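Local coordinates for putative protease (Parabacteroides distasonis ATCC 8503, PDB 3KD4), which is of unestablished function but may be an exported protease, at residues A[8-13]-A[28-33]; A[46-51]-A[99-104]; A[57-62]-A[112-117]; A[142-147]-A[178-183]. All coordinates share one frame; numbering follows the deposited sequence. Where two conformers were deposited one is given.

Contact 1 (A[8-13]-A[28-33]); sequences YGKVSK and SMELTL
The Y8 ring carries the CD1 methyl of L31 over one face, a CH-pi contact with CD1 3.8 Å from the ring centroid, and meets CB of M29 at its edge, 4.4 Å from Y8 CD1. Strands 6-17 and 23-33 form an antiparallel beta hairpin, and beside this ring it is interrupted by a classic beta bulge: G9 and K10 together face E30. L31 has CG anti to the backbone N (chi1 172°), with chi2 of 60° placing CD1 over the ring. At the bulge, G9 N gives E30 O only a weak, bent bond (120° at the hydrogen), whereas E30 N reaches K10 O at 2.9 Å in much straighter fashion. Regular pairing returns at S12 and S28, whose backbones exchange two bonds, the shorter running 2.8 Å from S28 N to S12 O. On the face that carries S12 and S28, K10 runs next to E30. Its methylenes CB to CD contact the carboxylate, with CD 3.8 Å from E30 OE2, but K10 NZ stops 5.1 Å from E30 OE1, so the pair is no direct salt bridge. A water bridges G9 N, 3.0 Å away, and T32 OG1, at 2.7 Å.

Contact 2 (A[46-51]-A[99-104]); sequences SFIVYN and MVVVHT
S46 and H103 each turn the first side-chain atom beyond CB anti to the carbonyl carbon and beside the backbone N (chi1 -70° for S46 OG, -62° for H103 CG), and from these positions the hydroxyl meets the imidazole. S46 OG lies in the plane of the ring, at its edge, 2.8 Å from H103 NE2 in a hydrogen bond. V101 O sits over one face of the imidazole, 3.9 Å above its plane and over its centre. Strands 45-50 and 97-102 run antiparallel. S46 and V101 exchange two backbone bonds, as do I48 and M99. The side chains of S46, I48, M99 and V101 share one face, where I48 CD1 comes 4.2 Å from V101 CG2; this face packs on L57, L114 and Y116 of the large sheet, as one sheet lies on another. On the opposite face F47 and V100 extend next to each other in the same direction, with F47 CD1 3.9 Å from V100 CG2. An alanine in place of H103 would probably leave S46 OG without its ring partner and uncover V101 O. The hydroxyl-imidazole bond thus adds a side-chain link next to the S46-V101 pair, and it gives the buried imidazole a polar mate at the end of a largely apolar face.

Contact 3 (A[57-62]-A[112-117]); sequences LKIHSS and IYLDYS. With PO4 (phosphate ion), chain C.
H60 leans across segment 112-117; its atoms CB to CD2 meet D115, and the tip meets S117. CB rests against the backbone, 3.3 Å from D115 O. CG, anti to the carbonyl carbon (chi1 -63°), also faces D115 O, and beyond it the ring crosses D115, with CD2 3.5 Å from D115 OD1 and the ring and carboxylate planes 57° apart. K58 O lies over one face, offset toward the rim. CE1 comes near S117 OG, and at the tip NE2 donates to that oxygen at 2.7 Å, nearly straight (167°) and in the ring plane. S117 OG is also bonded to E24, so the serine joins the histidine to strand 23-33. D115 OD2 forms a salt bridge with R26, also on strand 23-33, and accepts a hydrogen bond from a water that is also bonded to S61 OG. On the face of I59, S62, L114 and Y116 the packing is mainly apolar, with S62 CB 3.7 Å from L114 CD1; L57 CD1 reaches in to 3.6 Å from Y116 CD2. Further along, Y113 OH donates to O2 of a phosphate ion at 2.6 Å, an ion probably left by the crystallisation liquor. D115 O receives two donors, H60 N at 2.7 Å and S61 N at 3.2 Å. Two residues facing one define a classic beta bulge, here set within an antiparallel pair of the large sheet.

Contact 4 (A[142-147]-A[178-183]); sequences ECKVSI and HWTLRN
V145 and W179 pack closely on the buried face of this antiparallel pair, with V145 CG2 3.7 Å from W179 CE3. I147 adds its CD1 methyl, 4.0 Å from W179 CZ3, and V145 O lies in the indole plane. In the backbone, W179 N bonds to V145 O, and C143 and L181 exchange two further bonds. The opposite face is polar and more open. There E142 and R182 extend next to each other in a salt bridge: R182 NH1 meets the anti lone pair of E142 OE2 at 2.8 Å, the oxygen lying 28° out of the guanidinium plane, while NH2 adds a weak bond to it. The T180 CG2 methyl lies 3.5 Å above that plane, offset toward its rim. K144 bends at its last torsion (chi4 -69°), bringing NZ to donate to T180 OG1 at 2.8 Å, within 4.5 Å of R182 NH2, like charges that the carboxylate probably offsets. An alanine in place of E142 would probably leave R182 without its counter-charge and free to turn. Strand 140-150 stands between 6-17, its parallel neighbour, and 174-184; the apolar face lies against L203 of strand 202-206 and C157 and L159 of strand 156-160.

Overall arrangement
From the N terminus, contact 1 closes first, folding strands 6-17 and 23-33 into a local hairpin. Contacts 2 and 3 then cross: segment 57-62 lies inside the loop that contact 2 closes, and segment 112-117 beyond it. The three-stranded sheet holding 45-50 and 97-102 packs on the large one; the centres of the two contacts are about 10 Å apart. Contact 4 follows in series, enclosing strands 156-160 and 167-171. Contacts 1, 3 and 4 all belong to the large sheet, with contact 1 in the middle: its strand 23-33 pairs with 111-120, its strand 6-17 with 140-150. Contacts 2 and 4 do not touch, their nearest atoms about 15 Å apart.

Contact 1 (A[8-13]-A[28-33])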
loop_
_atom_site.group_PDB
_atom_site.type_symbol
_atom_site.label_atom_id
_atom_site.label_comp_id
_atom_site.label_asym_id
_atom_site.label_seq_id
_atom_site.Cartn_x
_atom_site.Cartn_y
_atom_site.Cartn_z
ATOM N N TYR A 8 9.588 -21.180 8.739
ATOM C CA TYR A 8 9.908 -20.643 10.062
ATOM C C TYR A 8 9.418 -21.638 11.088
ATOM O O TYR A 8 8.211 -21.765 11.315
ATOM C CB TYR A 8 9.213 -19.317 10.324
ATOM C CG TYR A 8 9.748 -18.152 9.520
ATOM C CD1 TYR A 8 10.806 -17.395 10.002
ATOM C CD2 TYR A 8 9.173 -17.790 8.318
ATOM C CE1 TYR A 8 11.286 -16.331 9.299
ATOM C CE2 TYR A 8 9.639 -16.701 7.600
ATOM C CZ TYR A 8 10.701 -15.983 8.108
ATOM O OH TYR A 8 11.223 -14.928 7.433
ATOM N N GLY A 9 10.348 -22.334 11.723
ATOM C CA GLY A 9 10.005 -23.277 12.780
ATOM C C GLY A 9 9.416 -22.526 13.965
ATOM O O GLY A 9 8.406 -22.935 14.548
ATOM N N LYS A 10 10.019 -21.393 14.297
ATOM C CA LYS A 10 9.517 -20.569 15.390
ATOM C C LYS A 10 9.676 -19.097 15.102
ATOM O O LYS A 10 10.697 -18.661 14.515
ATOM C CB LYS A 10 10.280 -20.862 16.658
ATOM C CG LYS A 10 9.998 -22.245 17.205
ATOM C CD LYS A 10 10.507 -22.362 18.640
ATOM C CE LYS A 10 10.554 -23.844 19.118
ATOM N NZ LYS A 10 9.387 -24.639 18.620
ATOM N N VAL A 11 8.657 -18.345 15.497
ATOM C CA VAL A 11 8.703 -16.906 15.585
ATOM C C VAL A 11 8.199 -16.519 16.998
ATOM O O VAL A 11 7.180 -17.075 17.513
ATOM C CB VAL A 11 7.840 -16.273 14.471
ATOM C CG1 VAL A 11 7.724 -14.768 14.619
ATOM C CG2 VAL A 11 8.405 -16.647 13.072
ATOM N N SER A 12 8.903 -15.594 17.636
ATOM C CA SER A 12 8.418 -15.036 18.903
ATOM C C SER A 12 8.645 -13.544 18.883
ATOM O O SER A 12 9.752 -13.094 18.573
ATOM C CB SER A 12 9.118 -15.710 20.081
ATOM O OG SER A 12 8.489 -15.370 21.296
ATOM N N LYS A 13 7.583 -12.766 19.123
ATOM C CA LYS A 13 7.706 -11.305 19.183
ATOM C C LYS A 13 7.101 -10.845 20.488
ATOM O O LYS A 13 6.015 -11.328 20.880
ATOM C CB LYS A 13 7.012 -10.631 18.006
ATOM C CG LYS A 13 7.680 -10.970 16.686
ATOM C CD LYS A 13 6.986 -10.408 15.478
ATOM C CE LYS A 13 7.872 -10.638 14.213
ATOM N NZ LYS A 13 7.227 -10.106 13.003
ATOM N N SER A 28 12.520 -12.948 17.965
ATOM C CA SER A 28 13.376 -14.119 17.667
ATOM C C SER A 28 12.740 -14.980 16.637
ATOM O O SER A 28 11.489 -15.043 16.503
ATOM C CB SER A 28 13.740 -14.993 18.882
ATOM O OG SER A 28 12.575 -15.503 19.417
HETATM N N MSE A 29 13.598 -15.645 15.891
HETATM C CA MSE A 29 13.140 -16.505 14.829
HETATM C C MSE A 29 14.093 -17.670 14.595
HETATM O O MSE A 29 15.261 -17.609 14.957
HETATM C CB MSE A 29 12.868 -15.726 13.533
HETATM C CG MSE A 29 14.045 -15.035 12.882
HETATM SE SE MSE A 29 15.178 -16.300 11.923
HETATM C CE MSE A 29 15.946 -15.098 10.567
ATOM N N GLU A 30 13.515 -18.724 14.041
ATOM C CA GLU A 30 14.190 -19.887 13.532
ATOM C C GLU A 30 13.636 -20.072 12.120
ATOM O O GLU A 30 12.397 -20.230 11.925
ATOM C CB GLU A 30 13.893 -21.090 14.398
ATOM C CG GLU A 30 14.361 -20.887 15.799
ATOM C CD GLU A 30 14.078 -22.083 16.709
ATOM O OE1 GLU A 30 13.697 -23.179 16.221
ATOM O OE2 GLU A 30 14.234 -21.891 17.920
ATOM N N LEU A 31 14.541 -20.086 11.148
ATOM C CA LEU A 31 14.171 -20.182 9.745
ATOM C C LEU A 31 15.015 -21.230 9.064
ATOM O O LEU A 31 16.236 -21.076 8.932
ATOM C CB LEU A 31 14.352 -18.815 9.063
ATOM C CG LEU A 31 14.196 -18.713 7.529
ATOM C CD1 LEU A 31 12.813 -19.139 7.061
ATOM C CD2 LEU A 31 14.493 -17.288 7.094
ATOM N N THR A 32 14.374 -22.297 8.610
ATOM C CA THR A 32 15.064 -23.328 7.864
ATOM C C THR A 32 14.932 -23.114 6.351
ATOM O O THR A 32 13.839 -22.866 5.862
ATOM C CB THR A 32 14.514 -24.715 8.243
ATOM O OG1 THR A 32 14.579 -24.875 9.670
ATOM C CG2 THR A 32 15.315 -25.813 7.544
ATOM N N LEU A 33 16.062 -23.185 5.649
ATOM C CA LEU A 33 16.155 -23.011 4.201
ATOM C C LEU A 33 16.441 -24.355 3.560
ATOM O O LEU A 33 17.392 -25.017 3.921
ATOM C CB LEU A 33 17.248 -22.012 3.882
ATOM C CG LEU A 33 17.092 -20.605 4.512
ATOM C CD1 LEU A 33 18.084 -19.630 3.879
ATOM C CD2 LEU A 33 15.677 -20.041 4.383
HETATM O O HOH W 1 13.046 -23.532 11.444
#

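Contact 2 (A[46-51]-A[99-104])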
loop_
_atom_site.group_PDB
_atom_site.type_symbol
_atom_site.label_atom_id
_atom_site.label_comp_id
_atom_site.label_asym_id
_atom_site.label_seq_id
_atom_site.Cartn_x
_atom_site.Cartn_y
_atom_site.Cartn_z
ATOM N N SER A 46 19.102 -10.761 7.158
ATOM C CA SER A 46 18.069 -10.123 7.926
ATOM C C SER A 46 18.309 -8.603 7.906
ATOM O O SER A 46 19.470 -8.136 7.854
ATOM C CB SER A 46 18.040 -10.705 9.337
ATOM O OG SER A 46 17.559 -12.044 9.331
ATOM N N PHE A 47 17.220 -7.842 7.953
ATOM C CA PHE A 47 17.259 -6.374 7.863
ATOM C C PHE A 47 16.541 -5.788 9.037
ATOM O O PHE A 47 15.390 -6.100 9.242
ATOM C CB PHE A 47 16.567 -5.931 6.571
ATOM C CG PHE A 47 17.108 -6.603 5.365
ATOM C CD1 PHE A 47 18.201 -6.076 4.705
ATOM C CD2 PHE A 47 16.562 -7.785 4.914
ATOM C CE1 PHE A 47 18.705 -6.707 3.584
ATOM C CE2 PHE A 47 17.077 -8.415 3.789
ATOM C CZ PHE A 47 18.138 -7.883 3.145
ATOM N N ILE A 48 17.219 -4.960 9.823
ATOM C CA ILE A 48 16.602 -4.386 11.029
ATOM C C ILE A 48 16.732 -2.872 11.042
ATOM O O ILE A 48 17.822 -2.360 11.191
ATOM C CB ILE A 48 17.256 -4.921 12.339
ATOM C CG1 ILE A 48 17.274 -6.458 12.385
ATOM C CG2 ILE A 48 16.518 -4.315 13.593
ATOM C CD1 ILE A 48 18.386 -7.068 13.316
ATOM N N VAL A 49 15.607 -2.179 10.929
ATOM C CA VAL A 49 15.603 -0.721 10.830
ATOM C C VAL A 49 15.349 -0.068 12.192
ATOM O O VAL A 49 14.496 -0.513 12.935
ATOM C CB VAL A 49 14.534 -0.288 9.794
ATOM C CG1 VAL A 49 14.425 1.239 9.724
ATOM C CG2 VAL A 49 14.912 -0.854 8.362
ATOM N N TYR A 50 16.097 0.975 12.545
ATOM C CA TYR A 50 15.831 1.678 13.787
ATOM C C TYR A 50 16.356 3.086 13.746
ATOM O O TYR A 50 17.138 3.457 12.856
ATOM C CB TYR A 50 16.401 0.924 14.996
ATOM C CG TYR A 50 17.909 0.812 14.992
ATOM C CD1 TYR A 50 18.571 -0.059 14.132
ATOM C CD2 TYR A 50 18.674 1.569 15.864
ATOM C CE1 TYR A 50 19.994 -0.138 14.129
ATOM C CE2 TYR A 50 20.063 1.479 15.885
ATOM C CZ TYR A 50 20.711 0.658 15.004
ATOM O OH TYR A 50 22.091 0.601 15.082
ATOM N N ASN A 51 15.914 3.878 14.727
ATOM C CA ASN A 51 16.325 5.272 14.815
ATOM C C ASN A 51 17.243 5.477 16.011
ATOM O O ASN A 51 16.778 5.544 17.154
ATOM C CB ASN A 51 15.072 6.141 14.948
ATOM C CG ASN A 51 15.391 7.628 14.966
ATOM O OD1 ASN A 51 16.529 8.008 15.048
ATOM N ND2 ASN A 51 14.374 8.454 14.905
HETATM N N MSE A 99 20.426 -2.341 10.034
HETATM C CA MSE A 99 21.431 -3.357 10.265
HETATM C C MSE A 99 21.119 -4.515 9.316
HETATM O O MSE A 99 19.994 -5.042 9.339
HETATM C CB MSE A 99 21.369 -3.895 11.705
HETATM C CG MSE A 99 22.265 -5.128 11.914
HETATM SE SE MSE A 99 24.078 -4.687 11.769
HETATM C CE MSE A 99 24.371 -3.808 13.493
ATOM N N VAL A 100 22.105 -4.898 8.511
ATOM C CA VAL A 100 21.990 -6.064 7.631
ATOM C C VAL A 100 22.833 -7.172 8.259
ATOM O O VAL A 100 24.040 -7.015 8.473
ATOM C CB VAL A 100 22.492 -5.749 6.209
ATOM C CG1 VAL A 100 22.419 -7.017 5.291
ATOM C CG2 VAL A 100 21.681 -4.543 5.627
ATOM N N VAL A 101 22.178 -8.265 8.629
ATOM C CA VAL A 101 22.841 -9.446 9.167
ATOM C C VAL A 101 22.998 -10.440 8.010
ATOM O O VAL A 101 21.998 -10.910 7.471
ATOM C CB VAL A 101 21.999 -10.069 10.272
ATOM C CG1 VAL A 101 22.730 -11.234 10.927
ATOM C CG2 VAL A 101 21.611 -9.000 11.337
ATOM N N VAL A 102 24.230 -10.759 7.637
ATOM C CA VAL A 102 24.472 -11.736 6.562
ATOM C C VAL A 102 24.619 -13.102 7.212
ATOM O O VAL A 102 25.530 -13.332 8.002
ATOM C CB VAL A 102 25.729 -11.403 5.733
ATOM C CG1 VAL A 102 26.038 -12.551 4.708
ATOM C CG2 VAL A 102 25.560 -10.043 5.016
ATOM N N HIS A 103 23.681 -13.988 6.924
ATOM C CA HIS A 103 23.673 -15.289 7.561
ATOM C C HIS A 103 24.730 -16.171 6.948
ATOM O O HIS A 103 24.738 -16.389 5.722
ATOM C CB HIS A 103 22.295 -15.897 7.426
ATOM C CG HIS A 103 21.260 -15.082 8.112
ATOM N ND1 HIS A 103 21.396 -14.709 9.422
ATOM C CD2 HIS A 103 20.123 -14.496 7.662
ATOM C CE1 HIS A 103 20.360 -13.973 9.774
ATOM N NE2 HIS A 103 19.585 -13.810 8.717
ATOM N N THR A 104 25.635 -16.665 7.778
ATOM C CA THR A 104 26.749 -17.439 7.292
ATOM C C THR A 104 26.526 -18.891 7.673
ATOM O O THR A 104 25.636 -19.234 8.468
ATOM C CB THR A 104 28.110 -16.944 7.858
ATOM O OG1 THR A 104 28.141 -17.200 9.261
ATOM C CG2 THR A 104 28.340 -15.436 7.590
#

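Contact 3 (A[57-62]-A[112-117])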
loop_
_atom_site.group_PDB
_atom_site.type_symbol
_atom_site.label_atom_id
_atom_site.label_comp_id
_atom_site.label_asym_id
_atom_site.label_seq_id
_atom_site.Cartn_x
_atom_site.Cartn_y
_atom_site.Cartn_z
ATOM N N LEU A 57 19.855 -1.054 19.222
ATOM C CA LEU A 57 19.710 -2.419 18.744
ATOM C C LEU A 57 20.606 -3.313 19.550
ATOM O O LEU A 57 21.783 -3.048 19.677
ATOM C CB LEU A 57 20.105 -2.528 17.276
ATOM C CG LEU A 57 20.092 -3.923 16.616
ATOM C CD1 LEU A 57 18.723 -4.563 16.658
ATOM C CD2 LEU A 57 20.597 -3.767 15.134
ATOM N N LYS A 58 20.055 -4.366 20.114
ATOM C CA LYS A 58 20.853 -5.324 20.844
ATOM C C LYS A 58 20.660 -6.699 20.239
ATOM O O LYS A 58 19.540 -7.229 20.203
ATOM C CB LYS A 58 20.384 -5.308 22.279
ATOM C CG LYS A 58 20.866 -6.407 23.143
ATOM C CD LYS A 58 22.369 -6.440 23.255
ATOM C CE LYS A 58 22.781 -7.369 24.405
ATOM N NZ LYS A 58 21.852 -7.151 25.583
ATOM N N ILE A 59 21.741 -7.315 19.794
ATOM C CA ILE A 59 21.633 -8.640 19.186
ATOM C C ILE A 59 21.861 -9.633 20.292
ATOM O O ILE A 59 22.921 -9.647 20.873
ATOM C CB ILE A 59 22.674 -8.829 18.086
ATOM C CG1 ILE A 59 22.554 -7.725 17.002
ATOM C CG2 ILE A 59 22.574 -10.236 17.470
ATOM C CD1 ILE A 59 21.373 -7.839 16.140
ATOM N N HIS A 60 20.885 -10.458 20.612
ATOM C CA HIS A 60 21.047 -11.417 21.672
ATOM C C HIS A 60 21.789 -12.640 21.189
ATOM O O HIS A 60 22.593 -13.197 21.919
ATOM C CB HIS A 60 19.678 -11.831 22.231
ATOM C CG HIS A 60 18.925 -10.690 22.847
ATOM N ND1 HIS A 60 19.370 -10.036 23.985
ATOM C CD2 HIS A 60 17.777 -10.073 22.477
ATOM C CE1 HIS A 60 18.518 -9.063 24.282
ATOM N NE2 HIS A 60 17.559 -9.049 23.367
ATOM N N SER A 61 21.463 -13.094 19.986
ATOM C CA SER A 61 22.164 -14.161 19.391
ATOM C C SER A 61 21.889 -14.168 17.873
ATOM O O SER A 61 20.856 -13.684 17.391
ATOM C CB SER A 61 21.762 -15.511 20.016
ATOM O OG SER A 61 20.386 -15.726 19.791
ATOM N N SER A 62 22.860 -14.700 17.155
ATOM C CA SER A 62 22.818 -14.834 15.706
ATOM C C SER A 62 23.776 -15.964 15.300
ATOM O O SER A 62 25.020 -15.863 15.458
ATOM C CB SER A 62 23.153 -13.506 14.999
ATOM O OG SER A 62 23.120 -13.652 13.554
ATOM N N ILE A 112 18.520 -20.833 10.437
ATOM C CA ILE A 112 18.981 -19.533 10.918
ATOM C C ILE A 112 18.311 -19.217 12.227
ATOM O O ILE A 112 17.082 -19.252 12.301
ATOM C CB ILE A 112 18.587 -18.398 9.918
ATOM C CG1 ILE A 112 19.316 -18.576 8.589
ATOM C CG2 ILE A 112 18.834 -16.995 10.531
ATOM C CD1 ILE A 112 18.649 -17.775 7.367
ATOM N N TYR A 113 19.104 -18.837 13.227
ATOM C CA TYR A 113 18.590 -18.357 14.522
ATOM C C TYR A 113 18.978 -16.905 14.693
ATOM O O TYR A 113 20.161 -16.551 14.612
ATOM C CB TYR A 113 19.232 -19.143 15.660
ATOM C CG TYR A 113 18.678 -20.505 15.881
ATOM C CD1 TYR A 113 18.931 -21.526 14.990
ATOM C CD2 TYR A 113 17.914 -20.789 17.021
ATOM C CE1 TYR A 113 18.430 -22.798 15.176
ATOM C CE2 TYR A 113 17.401 -22.099 17.230
ATOM C CZ TYR A 113 17.682 -23.086 16.297
ATOM O OH TYR A 113 17.192 -24.375 16.458
ATOM N N LEU A 114 18.002 -16.056 14.941
ATOM C CA LEU A 114 18.270 -14.646 15.220
ATOM C C LEU A 114 17.310 -14.149 16.289
ATOM O O LEU A 114 16.089 -14.248 16.142
ATOM C CB LEU A 114 18.079 -13.796 13.950
ATOM C CG LEU A 114 18.316 -12.289 14.047
ATOM C CD1 LEU A 114 19.781 -11.975 14.491
ATOM C CD2 LEU A 114 17.952 -11.551 12.707
ATOM N N ASP A 115 17.865 -13.498 17.290
ATOM C CA ASP A 115 17.128 -13.006 18.450
ATOM C C ASP A 115 17.699 -11.637 18.765
ATOM O O ASP A 115 18.909 -11.512 19.022
ATOM C CB ASP A 115 17.335 -13.980 19.601
ATOM C CG ASP A 115 16.541 -13.598 20.863
ATOM O OD1 ASP A 115 15.899 -12.531 20.883
ATOM O OD2 ASP A 115 16.612 -14.356 21.854
ATOM N N TYR A 116 16.875 -10.596 18.635
ATOM C CA TYR A 116 17.322 -9.233 18.905
ATOM C C TYR A 116 16.251 -8.409 19.577
ATOM O O TYR A 116 15.045 -8.732 19.486
ATOM C CB TYR A 116 17.773 -8.517 17.623
ATOM C CG TYR A 116 16.665 -8.176 16.671
ATOM C CD1 TYR A 116 16.273 -9.061 15.685
ATOM C CD2 TYR A 116 15.994 -6.955 16.765
ATOM C CE1 TYR A 116 15.231 -8.753 14.798
ATOM C CE2 TYR A 116 14.964 -6.632 15.886
ATOM C CZ TYR A 116 14.580 -7.536 14.916
ATOM O OH TYR A 116 13.561 -7.182 14.061
ATOM N N SER A 117 16.688 -7.313 20.192
ATOM C CA SER A 117 15.784 -6.309 20.727
ATOM C C SER A 117 16.091 -4.941 20.176
ATOM O O SER A 117 17.263 -4.585 19.936
ATOM C CB SER A 117 15.874 -6.198 22.242
ATOM O OG SER A 117 15.476 -7.392 22.894
HETATM P P PO4 C . 14.620 -25.091 19.059
HETATM O O1 PO4 C . 14.334 -26.272 19.946
HETATM O O2 PO4 C . 16.112 -24.975 18.713
HETATM O O3 PO4 C . 13.788 -25.263 17.799
HETATM O O4 PO4 C . 14.059 -23.855 19.731
HETATM O O HOH W 2 18.870 -15.875 22.028
HETATM O O HOH W 3 21.249 -15.213 12.515
#

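Contact 4 (A[142-147]-A[178-183])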
loop_
_atom_site.group_PDB
_atom_site.type_symbol
_atom_site.label_atom_id
_atom_site.label_comp_id
_atom_site.label_asym_id
_atom_site.label_seq_id
_atom_site.Cartn_x
_atom_site.Cartn_y
_atom_site.Cartn_z
ATOM N N GLU A 142 5.104 -22.165 14.410
ATOM C CA GLU A 142 4.670 -21.621 15.694
ATOM C C GLU A 142 5.067 -20.164 15.823
ATOM O O GLU A 142 6.252 -19.809 15.681
ATOM C CB GLU A 142 5.305 -22.381 16.851
ATOM C CG GLU A 142 4.856 -21.904 18.252
ATOM C CD GLU A 142 5.652 -22.598 19.359
ATOM O OE1 GLU A 142 6.765 -22.131 19.676
ATOM O OE2 GLU A 142 5.159 -23.606 19.906
ATOM N N CYS A 143 4.081 -19.356 16.192
ATOM C CA CYS A 143 4.235 -17.941 16.336
ATOM C C CYS A 143 3.663 -17.548 17.713
ATOM O O CYS A 143 2.468 -17.760 17.970
ATOM C CB CYS A 143 3.510 -17.212 15.211
ATOM S SG CYS A 143 3.619 -15.433 15.374
ATOM N N LYS A 144 4.533 -17.026 18.577
ATOM C CA LYS A 144 4.160 -16.523 19.907
ATOM C C LYS A 144 4.313 -15.039 19.935
ATOM O O LYS A 144 5.336 -14.516 19.480
ATOM C CB LYS A 144 5.028 -17.159 21.005
ATOM C CG LYS A 144 4.712 -18.669 21.168
ATOM C CD LYS A 144 5.538 -19.379 22.247
ATOM C CE LYS A 144 4.963 -20.800 22.517
ATOM N NZ LYS A 144 3.572 -20.822 23.206
ATOM N N VAL A 145 3.268 -14.352 20.373
ATOM C CA VAL A 145 3.288 -12.887 20.475
ATOM C C VAL A 145 2.811 -12.505 21.848
ATOM O O VAL A 145 1.895 -13.154 22.424
ATOM C CB VAL A 145 2.464 -12.165 19.363
ATOM C CG1 VAL A 145 3.177 -12.341 18.020
ATOM C CG2 VAL A 145 0.985 -12.692 19.266
ATOM N N SER A 146 3.444 -11.465 22.389
ATOM C CA SER A 146 3.258 -11.080 23.775
ATOM C C SER A 146 3.282 -9.573 23.901
ATOM O O SER A 146 4.117 -8.917 23.277
ATOM C CB SER A 146 4.448 -11.646 24.574
ATOM O OG SER A 146 4.390 -11.267 25.889
ATOM N N ILE A 147 2.379 -9.013 24.693
ATOM C CA ILE A 147 2.390 -7.553 24.975
ATOM C C ILE A 147 2.384 -7.359 26.481
ATOM O O ILE A 147 1.596 -8.008 27.149
ATOM C CB ILE A 147 1.164 -6.861 24.391
ATOM C CG1 ILE A 147 1.101 -7.029 22.864
ATOM C CG2 ILE A 147 1.144 -5.330 24.757
ATOM C CD1 ILE A 147 -0.357 -6.689 22.278
ATOM N N HIS A 178 -0.792 -12.751 25.842
ATOM C CA HIS A 178 -0.072 -13.486 24.844
ATOM C C HIS A 178 -0.969 -14.384 24.031
ATOM O O HIS A 178 -2.055 -14.762 24.486
ATOM C CB HIS A 178 1.129 -14.260 25.432
ATOM C CG HIS A 178 0.781 -15.297 26.454
ATOM N ND1 HIS A 178 0.738 -15.036 27.810
ATOM C CD2 HIS A 178 0.509 -16.620 26.320
ATOM C CE1 HIS A 178 0.443 -16.148 28.462
ATOM N NE2 HIS A 178 0.285 -17.121 27.584
ATOM N N TRP A 179 -0.510 -14.695 22.818
ATOM C CA TRP A 179 -1.203 -15.621 21.953
ATOM C C TRP A 179 -0.186 -16.609 21.357
ATOM O O TRP A 179 0.966 -16.232 21.124
ATOM C CB TRP A 179 -1.840 -14.861 20.786
ATOM C CG TRP A 179 -2.819 -13.805 21.078
ATOM C CD1 TRP A 179 -4.155 -13.871 20.834
ATOM C CD2 TRP A 179 -2.568 -12.466 21.571
ATOM N NE1 TRP A 179 -4.760 -12.688 21.168
ATOM C CE2 TRP A 179 -3.817 -11.799 21.606
ATOM C CE3 TRP A 179 -1.430 -11.774 21.965
ATOM C CZ2 TRP A 179 -3.957 -10.485 22.063
ATOM C CZ3 TRP A 179 -1.561 -10.460 22.417
ATOM C CH2 TRP A 179 -2.818 -9.834 22.469
ATOM N N THR A 180 -0.650 -17.825 21.020
ATOM C CA THR A 180 0.173 -18.797 20.321
ATOM C C THR A 180 -0.545 -19.284 19.074
ATOM O O THR A 180 -1.653 -19.815 19.145
ATOM C CB THR A 180 0.553 -19.953 21.228
ATOM O OG1 THR A 180 1.269 -19.430 22.354
ATOM C CG2 THR A 180 1.475 -20.964 20.489
ATOM N N LEU A 181 0.020 -18.999 17.899
ATOM C CA LEU A 181 -0.586 -19.461 16.646
ATOM C C LEU A 181 0.280 -20.604 16.118
ATOM O O LEU A 181 1.503 -20.602 16.302
ATOM C CB LEU A 181 -0.669 -18.325 15.632
ATOM C CG LEU A 181 -1.468 -17.039 15.902
ATOM C CD1 LEU A 181 -0.810 -16.117 16.947
ATOM C CD2 LEU A 181 -1.655 -16.286 14.563
ATOM N N ARG A 182 -0.347 -21.616 15.521
ATOM C CA ARG A 182 0.369 -22.745 14.974
ATOM C C ARG A 182 0.001 -22.978 13.541
ATOM O O ARG A 182 -1.136 -22.775 13.130
ATOM C CB ARG A 182 0.088 -24.001 15.778
ATOM C CG ARG A 182 0.441 -23.800 17.250
ATOM C CD ARG A 182 0.271 -25.062 18.049
ATOM N NE ARG A 182 0.665 -24.811 19.426
ATOM C CZ ARG A 182 1.926 -24.773 19.853
ATOM N NH1 ARG A 182 2.946 -25.022 19.038
ATOM N NH2 ARG A 182 2.176 -24.503 21.116
ATOM N N ASN A 183 0.998 -23.372 12.772
ATOM C CA ASN A 183 0.829 -23.743 11.368
ATOM C C ASN A 183 0.182 -22.651 10.551
ATOM O O ASN A 183 -0.813 -22.872 9.911
ATOM C CB ASN A 183 0.059 -25.077 11.275
ATOM C CG ASN A 183 0.745 -26.170 12.063
ATOM O OD1 ASN A 183 1.929 -26.390 11.887
ATOM N ND2 ASN A 183 0.023 -26.820 12.975
#